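Local coordinates for protein Glucanase/chitosanase (Paenibacillus fukuinensis, PDB 4ZZ5) that binds chitosan as a CBM32 beta-sandwich carbohydrate-binding module of a chitosanase/glucanase, the whole enzyme probably hydrolysing glycosidic bonds of polysaccharides, at residues Asn8-Lys13 with Lys29-Asn34; Gln48-Asn53 with Val116-Thr121; Gln58-Val63 with Ile106-Thr111; Ala72-Ile77 with Ser95-Asp100. All coordinates share one frame; numbering follows the deposited sequence.

Interaction 1: residues Asn8-Lys13 with Lys29-Asn34; sequences NLALNK and KAVDGN
V31 O accepts from N12 N at 2.7 Å, with a nearly straight N-H...O angle of 173°. Approach close to the C=O axis (163° at the oxygen) makes this a well-formed link between two loops. A CA-H...O contact joins the same oxygen, L11 CA to V31 O at 3.6 Å. N12 stands inside a type II turn from A10 to K13, which directs its N-H at the other loop.

The V31 isopropyl group packs against that turn: V31 CB is 3.4 Å from A10 O, and V31 CG2 reaches K13 O at 3.6 Å. L11, with CG anti to the backbone N (chi1 -177°), brings CD1 alongside the peptide of G33, 3.6 Å from G33 N. A water bridges N12 ND2 (3.1 Å) and D32 O (2.6 Å), accepting from the amide and donating to the carbonyl.

Asx turns shape both loops, through N8 OD1 and D32 OD1; N8 OD1 also accepts from V136 N, and D32 OD2 bonds T37. The contact thus joins the chain before strand 15-17 to the loop after it, with A10 and V31 resting on I52 of strand 48-54 and N8 held to strand 130-137.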
loop_
_atom_site.group_PDB
_atom_site.type_symbol
_atom_site.label_atom_id
_atom_site.label_comp_id
_atom_site.label_asym_id
_atom_site.label_seq_id
_atom_site.Cartn_x
_atom_site.Cartn_y
_atom_site.Cartn_z
ATOM N N ASN A 8 7.750 -12.046 3.380
ATOM C CA ASN A 8 7.161 -10.786 2.909
ATOM C C ASN A 8 7.702 -10.496 1.545
ATOM O O ASN A 8 8.903 -10.020 1.412
ATOM C CB ASN A 8 7.538 -9.675 3.939
ATOM C CG ASN A 8 7.060 -8.330 3.454
ATOM O OD1 ASN A 8 6.327 -8.163 2.517
ATOM N ND2 ASN A 8 7.596 -7.293 4.164
ATOM N N LEU A 9 6.937 -10.621 0.505
ATOM C CA LEU A 9 7.308 -10.422 -0.866
ATOM C C LEU A 9 7.565 -9.010 -1.211
ATOM O O LEU A 9 8.066 -8.711 -2.283
ATOM C CB LEU A 9 6.257 -11.019 -1.785
ATOM C CG LEU A 9 6.000 -12.515 -1.651
ATOM C CD1 LEU A 9 4.726 -12.955 -2.353
ATOM C CD2 LEU A 9 7.184 -13.329 -2.188
ATOM N N ALA A 10 7.062 -8.080 -0.373
ATOM C CA ALA A 10 7.289 -6.645 -0.616
ATOM C C ALA A 10 8.662 -6.147 -0.187
ATOM O O ALA A 10 9.022 -5.036 -0.574
ATOM C CB ALA A 10 6.267 -5.824 0.182
ATOM N N LEU A 11 9.362 -6.871 0.676
ATOM C CA LEU A 11 10.506 -6.354 1.395
ATOM C C LEU A 11 11.489 -5.928 0.384
ATOM O O LEU A 11 11.963 -6.651 -0.507
ATOM C CB LEU A 11 11.022 -7.420 2.305
ATOM C CG LEU A 11 12.160 -6.943 3.136
ATOM C CD1 LEU A 11 11.698 -5.911 4.154
ATOM C CD2 LEU A 11 12.762 -8.120 3.894
ATOM N N ASN A 12 11.905 -4.659 0.453
ATOM C CA ASN A 12 12.911 -4.059 -0.437
ATOM C C ASN A 12 12.656 -3.998 -1.859
ATOM O O ASN A 12 13.568 -3.826 -2.687
ATOM C CB ASN A 12 14.359 -4.596 -0.124
ATOM C CG ASN A 12 14.716 -4.347 1.319
ATOM O OD1 ASN A 12 14.957 -5.295 2.026
ATOM N ND2 ASN A 12 14.684 -3.077 1.749
ATOM N N LYS A 13 11.372 -4.165 -2.236
ATOM C CA LYS A 13 11.003 -4.044 -3.640
ATOM C C LYS A 13 10.850 -2.553 -4.151
ATOM O O LYS A 13 10.619 -1.697 -3.273
ATOM C CB LYS A 13 9.619 -4.737 -3.885
ATOM C CG LYS A 13 9.671 -6.230 -3.661
ATOM C CD LYS A 13 10.440 -6.912 -4.804
ATOM C CE LYS A 13 10.225 -8.439 -4.902
ATOM N NZ LYS A 13 10.843 -8.901 -3.726
ATOM N N LYS A 29 10.142 3.684 2.191
ATOM C CA LYS A 29 10.065 3.567 3.672
ATOM C C LYS A 29 8.970 2.619 4.154
ATOM O O LYS A 29 8.948 2.214 5.299
ATOM C CB LYS A 29 9.958 4.927 4.305
ATOM C CG LYS A 29 11.166 5.872 3.928
ATOM C CD LYS A 29 12.571 5.418 4.119
ATOM C CE LYS A 29 13.490 6.598 3.657
ATOM N NZ LYS A 29 13.731 6.988 2.227
ATOM N N ALA A 30 8.002 2.311 3.270
ATOM C CA ALA A 30 6.953 1.384 3.621
ATOM C C ALA A 30 7.352 -0.079 3.402
ATOM O O ALA A 30 6.552 -0.963 3.782
ATOM C CB ALA A 30 5.676 1.715 2.893
ATOM N N VAL A 31 8.470 -0.350 2.763
ATOM C CA VAL A 31 8.828 -1.708 2.388
ATOM C C VAL A 31 10.247 -2.032 2.831
ATOM O O VAL A 31 10.913 -2.932 2.279
ATOM C CB VAL A 31 8.640 -2.027 0.889
ATOM C CG1 VAL A 31 7.203 -1.871 0.502
ATOM C CG2 VAL A 31 9.540 -1.177 0.071
ATOM N N ASP A 32 10.733 -1.357 3.864
ATOM C CA ASP A 32 12.112 -1.560 4.338
ATOM C C ASP A 32 12.124 -2.465 5.526
ATOM O O ASP A 32 13.280 -2.718 6.092
ATOM C CB ASP A 32 12.810 -0.230 4.672
ATOM C CG ASP A 32 12.069 0.632 5.674
ATOM O OD1 ASP A 32 11.123 0.229 6.328
ATOM O OD2 ASP A 32 12.621 1.799 5.838
ATOM N N GLY A 33 11.080 -2.959 6.071
ATOM C CA GLY A 33 11.077 -3.808 7.219
ATOM C C GLY A 33 11.271 -3.110 8.500
ATOM O O GLY A 33 11.468 -3.787 9.566
ATOM N N ASN A 34 11.273 -1.787 8.515
ATOM C CA ASN A 34 11.540 -1.029 9.712
ATOM C C ASN A 34 10.273 -0.363 10.164
ATOM O O ASN A 34 9.691 0.530 9.424
ATOM C CB ASN A 34 12.623 0.003 9.386
ATOM C CG ASN A 34 13.166 0.756 10.604
ATOM O OD1 ASN A 34 12.488 0.962 11.580
ATOM N ND2 ASN A 34 14.416 1.182 10.474
HETATM O O HOH W 1 15.426 -3.174 4.754
#

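Interaction 2: residues Gln48-Asn53 with Val116-Thr121; sequences QWIYIN and VRVYAT. With SO4 (sulfate ion), chain C.
Q48-N53 and V116-T121 are neighbouring antiparallel strands within the five-stranded sheet of the beta-sandwich, their axes 4.6 Å apart and their N-to-C directions at 173°. Hydrogen-bonded pairs Q48-A120, I50-V118 and I52-V116 alternate with non-hydrogen-bonded W49-Y119 and Y51-R117. The shortest bond is A120 N to Q48 O at 2.8 Å.

On the face of I50 and V118 the side chains run side by side, I50 CG2 to V118 CB at 4.0 Å, and both meet F134 of the other sheet. On the other face the R117 chain, extended through chi2, bends at chi3 (80°) and sets NH1 over one face of the W49 indole, with R117 CZ 4.7 Å from the centroid of the W49 five-membered ring in a cation-pi contact; guanidinium and ring planes are tilted 41°. Y119 CD1 lies over a guanidinium face and meets W49 CD1 at 3.9 Å.

A sulfate, probably from the crystallisation liquor, lies at the guanidinium edge, bound by R117 NH1 to sulfate O1 (2.8 Å) and R117 NH2 to sulfate O4 (3.0 Å). R117 NH2 also donates to Q78 OE1. This is consistent with a guanidinium cation lying against W49 and W90, its N-H edge taking up an anion.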
loop_
_atom_site.group_PDB
_atom_site.type_symbol
_atom_site.label_atom_id
_atom_site.label_comp_id
_atom_site.label_asym_id
_atom_site.label_seq_id
_atom_site.Cartn_x
_atom_site.Cartn_y
_atom_site.Cartn_z
ATOM N N GLN A 48 -4.916 8.935 -2.345
ATOM C CA GLN A 48 -3.516 8.731 -2.428
ATOM C C GLN A 48 -3.237 7.257 -2.537
ATOM O O GLN A 48 -4.094 6.429 -2.217
ATOM C CB GLN A 48 -2.806 9.314 -1.166
ATOM C CG GLN A 48 -3.072 10.753 -0.905
ATOM C CD GLN A 48 -2.384 11.710 -1.839
ATOM O OE1 GLN A 48 -1.460 11.407 -2.563
ATOM N NE2 GLN A 48 -2.735 12.990 -1.724
ATOM N N TRP A 49 -2.053 6.899 -2.986
ATOM C CA TRP A 49 -1.723 5.508 -3.229
ATOM C C TRP A 49 -0.271 5.242 -3.157
ATOM O O TRP A 49 0.580 6.122 -3.336
ATOM C CB TRP A 49 -2.363 5.037 -4.550
ATOM C CG TRP A 49 -1.987 5.829 -5.766
ATOM C CD1 TRP A 49 -2.795 6.706 -6.389
ATOM C CD2 TRP A 49 -0.731 5.788 -6.531
ATOM N NE1 TRP A 49 -2.109 7.254 -7.473
ATOM C CE2 TRP A 49 -0.875 6.748 -7.544
ATOM C CE3 TRP A 49 0.427 5.067 -6.406
ATOM C CZ2 TRP A 49 0.200 6.977 -8.456
ATOM C CZ3 TRP A 49 1.485 5.328 -7.321
ATOM C CH2 TRP A 49 1.313 6.270 -8.303
ATOM N N ILE A 50 0.027 3.953 -2.904
ATOM C CA ILE A 50 1.374 3.441 -2.966
ATOM C C ILE A 50 1.288 2.094 -3.653
ATOM O O ILE A 50 0.396 1.281 -3.304
ATOM C CB ILE A 50 2.023 3.308 -1.566
ATOM C CG1 ILE A 50 3.367 2.624 -1.639
ATOM C CG2 ILE A 50 1.147 2.605 -0.550
ATOM C CD1 ILE A 50 4.183 2.833 -0.382
ATOM N N TYR A 51 2.162 1.810 -4.595
ATOM C CA TYR A 51 2.238 0.444 -5.167
ATOM C C TYR A 51 3.612 -0.100 -5.059
ATOM O O TYR A 51 4.641 0.661 -5.006
ATOM C CB TYR A 51 1.664 0.344 -6.585
ATOM C CG TYR A 51 2.395 0.973 -7.731
ATOM C CD1 TYR A 51 3.572 0.387 -8.181
ATOM C CD2 TYR A 51 1.872 2.021 -8.398
ATOM C CE1 TYR A 51 4.187 1.020 -9.346
ATOM C CE2 TYR A 51 2.472 2.597 -9.506
ATOM C CZ TYR A 51 3.634 2.059 -9.902
ATOM O OH TYR A 51 4.284 2.645 -11.035
ATOM N N ILE A 52 3.698 -1.409 -5.060
ATOM C CA ILE A 52 4.921 -2.212 -5.015
ATOM C C ILE A 52 5.030 -2.997 -6.277
ATOM O O ILE A 52 4.021 -3.629 -6.707
ATOM C CB ILE A 52 4.875 -3.155 -3.871
ATOM C CG1 ILE A 52 4.609 -2.434 -2.532
ATOM C CG2 ILE A 52 6.151 -4.014 -3.828
ATOM C CD1 ILE A 52 4.169 -3.353 -1.416
ATOM N N ASN A 53 6.147 -2.956 -6.967
ATOM C CA ASN A 53 6.477 -3.863 -8.059
ATOM C C ASN A 53 7.079 -5.088 -7.529
ATOM O O ASN A 53 8.222 -5.093 -7.014
ATOM C CB ASN A 53 7.459 -3.119 -8.970
ATOM C CG ASN A 53 7.741 -3.947 -10.230
ATOM O OD1 ASN A 53 7.445 -5.154 -10.286
ATOM N ND2 ASN A 53 8.240 -3.287 -11.257
ATOM N N VAL A 116 1.063 -4.567 -6.462
ATOM C CA VAL A 116 0.032 -4.456 -5.481
ATOM C C VAL A 116 -0.051 -3.015 -5.080
ATOM O O VAL A 116 1.004 -2.392 -4.742
ATOM C CB VAL A 116 0.283 -5.324 -4.286
ATOM C CG1 VAL A 116 -0.924 -5.365 -3.351
ATOM C CG2 VAL A 116 0.744 -6.723 -4.613
ATOM N N ARG A 117 -1.234 -2.428 -4.987
ATOM C CA ARG A 117 -1.471 -0.991 -4.671
ATOM C C ARG A 117 -2.401 -0.911 -3.462
ATOM O O ARG A 117 -3.415 -1.655 -3.378
ATOM C CB ARG A 117 -2.062 -0.274 -5.862
ATOM C CG ARG A 117 -2.184 1.240 -5.692
ATOM C CD ARG A 117 -2.382 1.983 -6.978
ATOM N NE ARG A 117 -3.769 1.946 -7.474
ATOM C CZ ARG A 117 -4.359 2.863 -8.208
ATOM N NH1 ARG A 117 -3.662 3.910 -8.649
ATOM N NH2 ARG A 117 -5.626 2.733 -8.559
ATOM N N VAL A 118 -2.074 -0.021 -2.533
ATOM C CA VAL A 118 -3.075 0.539 -1.546
ATOM C C VAL A 118 -3.588 1.798 -2.143
ATOM O O VAL A 118 -2.771 2.712 -2.393
ATOM C CB VAL A 118 -2.407 0.769 -0.192
ATOM C CG1 VAL A 118 -3.427 1.452 0.764
ATOM C CG2 VAL A 118 -1.894 -0.522 0.429
ATOM N N TYR A 119 -4.879 1.870 -2.368
ATOM C CA TYR A 119 -5.536 3.059 -2.915
ATOM C C TYR A 119 -6.460 3.582 -1.829
ATOM O O TYR A 119 -7.466 2.962 -1.522
ATOM C CB TYR A 119 -6.264 2.646 -4.206
ATOM C CG TYR A 119 -6.850 3.804 -4.929
ATOM C CD1 TYR A 119 -6.105 4.667 -5.742
ATOM C CD2 TYR A 119 -8.193 4.070 -4.842
ATOM C CE1 TYR A 119 -6.664 5.751 -6.408
ATOM C CE2 TYR A 119 -8.738 5.171 -5.515
ATOM C CZ TYR A 119 -7.981 5.983 -6.250
ATOM O OH TYR A 119 -8.655 7.040 -6.852
ATOM N N ALA A 120 -6.054 4.660 -1.219
ATOM C CA ALA A 120 -6.663 5.188 0.000
ATOM C C ALA A 120 -7.538 6.382 -0.364
ATOM O O ALA A 120 -7.145 7.332 -1.042
ATOM C CB ALA A 120 -5.598 5.612 0.951
ATOM N N THR A 121 -8.764 6.352 0.124
ATOM C CA THR A 121 -9.792 7.327 -0.376
ATOM C C THR A 121 -10.496 8.058 0.734
ATOM O O THR A 121 -10.992 9.185 0.389
ATOM C CB THR A 121 -10.834 6.617 -1.246
ATOM O OG1 THR A 121 -11.446 5.534 -0.565
ATOM C CG2 THR A 121 -10.185 6.076 -2.515
HETATM S S SO4 C . -6.311 5.840 -10.767
HETATM O O1 SO4 C . -4.914 5.905 -10.225
HETATM O O2 SO4 C . -7.012 7.129 -10.529
HETATM O O3 SO4 C . -6.078 5.592 -12.230
HETATM O O4 SO4 C . -7.117 4.771 -10.095
#

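Interaction 3: residues Gln58-Val63 with Ile106-Thr111; sequences QSISRV and ITFAAT
The phenyl ring of F108 lies against the backbone of strand 58-63: one face covers S61 C and R62 N, with F108 CZ 3.9 Å from R62 N, while V63 CG2 meets the ring edge in its plane, 3.9 Å from F108 CE2. On another flank I60 CG1 approaches F108 CE1 at 4.1 Å. A chi1 of 46° sets F108 CG between its own backbone N and carbonyl carbon, turning the ring back over the partner strand, although its CB starts off to one side.

Backbone bonds fix the ring's root. F108 N donates to S61 O at 3.0 Å, tilted 34° from the carbonyl plane. Farther along, V63 pairs with I106 through two bonds, I106 N to V63 O being 2.8 Å; at the other end I60 and T111 do likewise, with I60 N to T111 O at 2.9 Å.

Between these pairs the register slips by two residues, so that F108, A109 and A110 stand opposite S61 alone: a beta bulge. S61 and R62 also both face Y137 on the next strand in a classic bulge; S61, with psi near -1°, departs from extended geometry. A110 CA makes a CA-H...O contact with I60 O at 3.3 Å.

Outward, R62 forms a salt bridge with D105 and a cation-pi contact with Y137, while F108 meets V93 and I60 meets V136 and V79. The chemistry therefore splits by face: R62 and T107 carry polar groups on one side, whereas I60, V63, I106 and the F108 ring give the side turned to the other sheet its apolar character.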
loop_
_atom_site.group_PDB
_atom_site.type_symbol
_atom_site.label_atom_id
_atom_site.label_comp_id
_atom_site.label_asym_id
_atom_site.label_seq_id
_atom_site.Cartn_x
_atom_site.Cartn_y
_atom_site.Cartn_z
ATOM N N GLN A 58 3.528 -13.220 -8.776
ATOM C CA GLN A 58 3.414 -13.981 -7.594
ATOM C C GLN A 58 1.948 -14.348 -7.335
ATOM O O GLN A 58 1.040 -13.526 -7.690
ATOM C CB GLN A 58 3.939 -13.189 -6.388
ATOM C CG GLN A 58 5.433 -12.944 -6.480
ATOM C CD GLN A 58 6.236 -14.170 -6.047
ATOM O OE1 GLN A 58 5.716 -15.140 -5.555
ATOM N NE2 GLN A 58 7.513 -14.097 -6.250
ATOM N N SER A 59 1.673 -15.379 -6.644
ATOM C CA SER A 59 0.338 -15.674 -6.178
ATOM C C SER A 59 0.274 -15.164 -4.791
ATOM O O SER A 59 0.983 -15.533 -3.874
ATOM C CB SER A 59 0.169 -17.221 -6.143
ATOM O OG SER A 59 -1.156 -17.499 -5.577
ATOM N N ILE A 60 -0.615 -14.163 -4.561
ATOM C CA ILE A 60 -0.723 -13.488 -3.282
ATOM C C ILE A 60 -2.137 -13.635 -2.689
ATOM O O ILE A 60 -3.091 -13.673 -3.454
ATOM C CB ILE A 60 -0.274 -12.025 -3.345
ATOM C CG1 ILE A 60 -1.182 -11.179 -4.192
ATOM C CG2 ILE A 60 1.184 -11.964 -3.873
ATOM C CD1 ILE A 60 -0.895 -9.664 -4.106
ATOM N N SER A 61 -2.223 -13.602 -1.413
ATOM C CA SER A 61 -3.507 -13.714 -0.711
ATOM C C SER A 61 -3.610 -12.974 0.552
ATOM O O SER A 61 -4.646 -13.011 1.225
ATOM C CB SER A 61 -3.814 -15.225 -0.490
ATOM O OG SER A 61 -2.973 -15.751 0.519
ATOM N N ARG A 62 -2.535 -12.270 0.987
ATOM C CA ARG A 62 -2.547 -11.555 2.232
ATOM C C ARG A 62 -1.738 -10.306 2.125
ATOM O O ARG A 62 -0.640 -10.269 1.568
ATOM C CB ARG A 62 -2.033 -12.415 3.378
ATOM C CG ARG A 62 -2.002 -11.770 4.743
ATOM C CD ARG A 62 -1.761 -12.826 5.826
ATOM N NE ARG A 62 -0.427 -13.274 5.948
ATOM C CZ ARG A 62 0.464 -12.795 6.830
ATOM N NH1 ARG A 62 0.214 -11.730 7.622
ATOM N NH2 ARG A 62 1.651 -13.369 6.873
ATOM N N VAL A 63 -2.248 -9.225 2.714
ATOM C CA VAL A 63 -1.526 -7.956 2.887
ATOM C C VAL A 63 -1.564 -7.586 4.325
ATOM O O VAL A 63 -2.667 -7.660 4.955
ATOM C CB VAL A 63 -2.121 -6.882 1.952
ATOM C CG1 VAL A 63 -1.622 -5.456 2.353
ATOM C CG2 VAL A 63 -1.752 -7.177 0.559
ATOM N N ILE A 106 -5.107 -8.351 6.174
ATOM C CA ILE A 106 -6.125 -8.464 5.154
ATOM C C ILE A 106 -5.892 -9.767 4.427
ATOM O O ILE A 106 -4.815 -9.999 3.939
ATOM C CB ILE A 106 -5.979 -7.270 4.182
ATOM C CG1 ILE A 106 -6.175 -5.906 4.880
ATOM C CG2 ILE A 106 -6.980 -7.434 3.061
ATOM C CD1 ILE A 106 -5.429 -4.803 4.172
ATOM N N THR A 107 -6.907 -10.570 4.215
ATOM C CA THR A 107 -6.827 -11.755 3.365
ATOM C C THR A 107 -7.838 -11.629 2.190
ATOM O O THR A 107 -8.907 -11.016 2.357
ATOM C CB THR A 107 -7.034 -13.066 4.135
ATOM O OG1 THR A 107 -8.332 -13.017 4.665
ATOM C CG2 THR A 107 -5.976 -13.248 5.161
ATOM N N PHE A 108 -7.549 -12.239 1.076
ATOM C CA PHE A 108 -8.398 -12.250 -0.070
ATOM C C PHE A 108 -8.100 -13.463 -0.927
ATOM O O PHE A 108 -7.098 -14.132 -0.712
ATOM C CB PHE A 108 -8.298 -10.936 -0.868
ATOM C CG PHE A 108 -6.822 -10.481 -1.097
ATOM C CD1 PHE A 108 -6.105 -11.014 -2.102
ATOM C CD2 PHE A 108 -6.214 -9.551 -0.283
ATOM C CE1 PHE A 108 -4.784 -10.677 -2.308
ATOM C CE2 PHE A 108 -4.879 -9.209 -0.471
ATOM C CZ PHE A 108 -4.189 -9.744 -1.465
ATOM N N ALA A 109 -8.934 -13.716 -1.901
ATOM C CA ALA A 109 -8.770 -14.907 -2.728
ATOM C C ALA A 109 -7.412 -14.851 -3.349
ATOM O O ALA A 109 -7.019 -13.826 -3.949
ATOM C CB ALA A 109 -9.885 -14.920 -3.793
ATOM N N ALA A 110 -6.673 -15.985 -3.396
ATOM C CA ALA A 110 -5.383 -16.018 -4.009
ATOM C C ALA A 110 -5.420 -15.648 -5.423
ATOM O O ALA A 110 -6.275 -16.108 -6.229
ATOM C CB ALA A 110 -4.700 -17.396 -3.824
ATOM N N THR A 111 -4.475 -14.727 -5.854
ATOM C CA THR A 111 -4.500 -14.233 -7.174
ATOM C C THR A 111 -3.078 -14.000 -7.680
ATOM O O THR A 111 -2.194 -13.530 -6.867
ATOM C CB THR A 111 -5.247 -12.871 -7.298
ATOM O OG1 THR A 111 -5.221 -12.389 -8.634
ATOM C CG2 THR A 111 -4.760 -11.776 -6.318
#

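Interaction 4: residues Ala72-Ile77 with Ser95-Asp100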
loop_
_atom_site.group_PDB
_atom_site.type_symbol
_atom_site.label_atom_id
_atom_site.label_comp_id
_atom_site.label_asym_id
_atom_site.label_seq_id
_atom_site.Cartn_x
_atom_site.Cartn_y
_atom_site.Cartn_z
ATOM N N ALA A 72 -6.203 5.322 6.870
ATOM C CA ALA A 72 -7.376 5.346 5.992
ATOM C C ALA A 72 -8.502 4.594 6.623
ATOM O O ALA A 72 -8.346 3.402 6.987
ATOM C CB ALA A 72 -7.080 4.709 4.647
ATOM N N THR A 73 -9.683 5.216 6.750
ATOM C CA THR A 73 -10.867 4.502 7.046
ATOM C C THR A 73 -11.502 3.769 5.851
ATOM O O THR A 73 -12.183 2.780 5.979
ATOM C CB THR A 73 -11.954 5.387 7.719
ATOM O OG1 THR A 73 -12.351 6.387 6.829
ATOM C CG2 THR A 73 -11.420 5.998 9.005
ATOM N N ALA A 74 -11.226 4.316 4.643
ATOM C CA ALA A 74 -11.639 3.670 3.383
ATOM C C ALA A 74 -10.449 3.556 2.450
ATOM O O ALA A 74 -9.773 4.522 2.217
ATOM C CB ALA A 74 -12.753 4.427 2.660
ATOM N N TYR A 75 -10.251 2.334 2.011
ATOM C CA TYR A 75 -9.150 2.081 1.006
ATOM C C TYR A 75 -9.478 0.790 0.388
ATOM O O TYR A 75 -10.284 -0.042 0.830
ATOM C CB TYR A 75 -7.778 2.029 1.727
ATOM C CG TYR A 75 -7.619 0.912 2.728
ATOM C CD1 TYR A 75 -7.116 -0.325 2.348
ATOM C CD2 TYR A 75 -7.917 1.126 4.079
ATOM C CE1 TYR A 75 -6.961 -1.354 3.280
ATOM C CE2 TYR A 75 -7.738 0.114 5.019
ATOM C CZ TYR A 75 -7.299 -1.105 4.566
ATOM O OH TYR A 75 -7.110 -2.179 5.518
ATOM N N SER A 76 -8.753 0.570 -0.704
ATOM C CA SER A 76 -8.755 -0.722 -1.393
ATOM C C SER A 76 -7.367 -1.271 -1.554
ATOM O O SER A 76 -6.361 -0.499 -1.587
ATOM C CB SER A 76 -9.417 -0.655 -2.675
ATOM O OG SER A 76 -8.805 0.259 -3.518
ATOM N N ILE A 77 -7.223 -2.577 -1.615
ATOM C CA ILE A 77 -6.049 -3.285 -2.091
ATOM C C ILE A 77 -6.331 -3.717 -3.489
ATOM O O ILE A 77 -7.394 -4.277 -3.790
ATOM C CB ILE A 77 -5.719 -4.485 -1.238
ATOM C CG1 ILE A 77 -5.559 -4.156 0.223
ATOM C CG2 ILE A 77 -4.487 -5.168 -1.754
ATOM C CD1 ILE A 77 -4.533 -3.166 0.557
ATOM N N SER A 95 -11.707 -4.192 -0.339
ATOM C CA SER A 95 -11.855 -2.827 0.090
ATOM C C SER A 95 -12.639 -2.756 1.395
ATOM O O SER A 95 -13.327 -3.771 1.784
ATOM C CB SER A 95 -12.484 -1.942 -0.981
ATOM O OG SER A 95 -13.833 -2.164 -1.118
ATOM N N THR A 96 -12.484 -1.663 2.072
ATOM C CA THR A 96 -13.219 -1.417 3.375
ATOM C C THR A 96 -13.602 0.008 3.368
ATOM O O THR A 96 -12.989 0.918 2.782
ATOM C CB THR A 96 -12.314 -1.779 4.490
ATOM O OG1 THR A 96 -13.106 -1.680 5.740
ATOM C CG2 THR A 96 -11.109 -0.923 4.694
ATOM N N THR A 97 -14.666 0.270 4.187
ATOM C CA THR A 97 -14.984 1.633 4.613
ATOM C C THR A 97 -14.970 1.753 6.175
ATOM O O THR A 97 -15.344 2.879 6.616
ATOM C CB THR A 97 -16.299 2.110 4.072
ATOM O OG1 THR A 97 -17.321 1.233 4.588
ATOM C CG2 THR A 97 -16.341 2.098 2.536
ATOM N N THR A 98 -14.474 0.766 6.819
ATOM C CA THR A 98 -14.479 0.714 8.280
ATOM C C THR A 98 -13.141 0.502 8.843
ATOM O O THR A 98 -12.923 -0.175 9.917
ATOM C CB THR A 98 -15.457 -0.337 8.772
ATOM O OG1 THR A 98 -15.156 -1.596 8.263
ATOM C CG2 THR A 98 -16.873 0.161 8.481
ATOM N N GLY A 99 -12.076 0.951 8.145
ATOM C CA GLY A 99 -10.715 0.754 8.635
ATOM C C GLY A 99 -10.539 1.454 9.969
ATOM O O GLY A 99 -11.039 2.503 10.170
ATOM N N ASP A 100 -9.785 0.792 10.853
ATOM C CA ASP A 100 -9.540 1.308 12.212
ATOM C C ASP A 100 -8.098 1.528 12.513
ATOM O O ASP A 100 -7.698 1.817 13.648
ATOM C CB ASP A 100 -10.220 0.433 13.303
ATOM C CG ASP A 100 -9.682 -0.961 13.369
ATOM O OD1 ASP A 100 -8.630 -1.319 12.729
ATOM O OD2 ASP A 100 -10.300 -1.778 14.161
HETATM O O HOH W 2 -14.658 5.317 5.596
#
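A chi1 of 63° puts Y75 CG between its own backbone N and carbonyl carbon, and T96, with OG1 anti to the backbone N (chi1 -174°), presents its methyl to the Y75 ring. T96 CG2 comes over one face, toward the rim, 3.5 Å from Y75 CE2 and 3.9 Å from the ring centroid: a CH-pi contact, 26° off the ring normal.

The backbones of the hairpin strands 75-80 and 91-96 fix this meeting. T96 N donates to Y75 O at 3.0 Å, and Y75 N to T96 O at a longer 3.2 Å. Past this pair the first strand bends at T73 and A74, which both face T122 in a classic beta bulge. T73 O accepts from G99 N at 2.8 Å, tying this corner to the loop beyond T96. A water joins T73 OG1 and T97 O, lying 2.7 Å from the latter.

T96 OG1, turned away from the ring, accepts from T98 N (3.0 Å) to close an ST turn. One threonine thus splits its work, the methyl covering an aromatic face and the hydroxyl shaping the loop. At its far end Y75 OH bonds D104 and its ring meets W67, so the tyrosine has an apolar partner on a ring face and a hydrogen bond at its hydroxyl.

Interaction 2 lies nearest the chain centre and is the buried contact; the other three are partly buried. Interactions 2 and 4 belong to the same five-stranded sheet, sharing the seam where Y119 O probably bonds S76 N, whereas interaction 3 lies in the four-stranded sheet packed against it. I60 of interaction 3 touches V116 of interaction 2, while I106 meets Y75 and I77 of interaction 4 and V63 meets I77, so mostly apolar side chains join the two sheets. Interaction 1 joins loops, its A10 and K13 resting on I52. Interactions 1 and 4 lie on opposite sides of the chain centre; both use bridging waters, while interaction 2 alone presents a cation to sulfate.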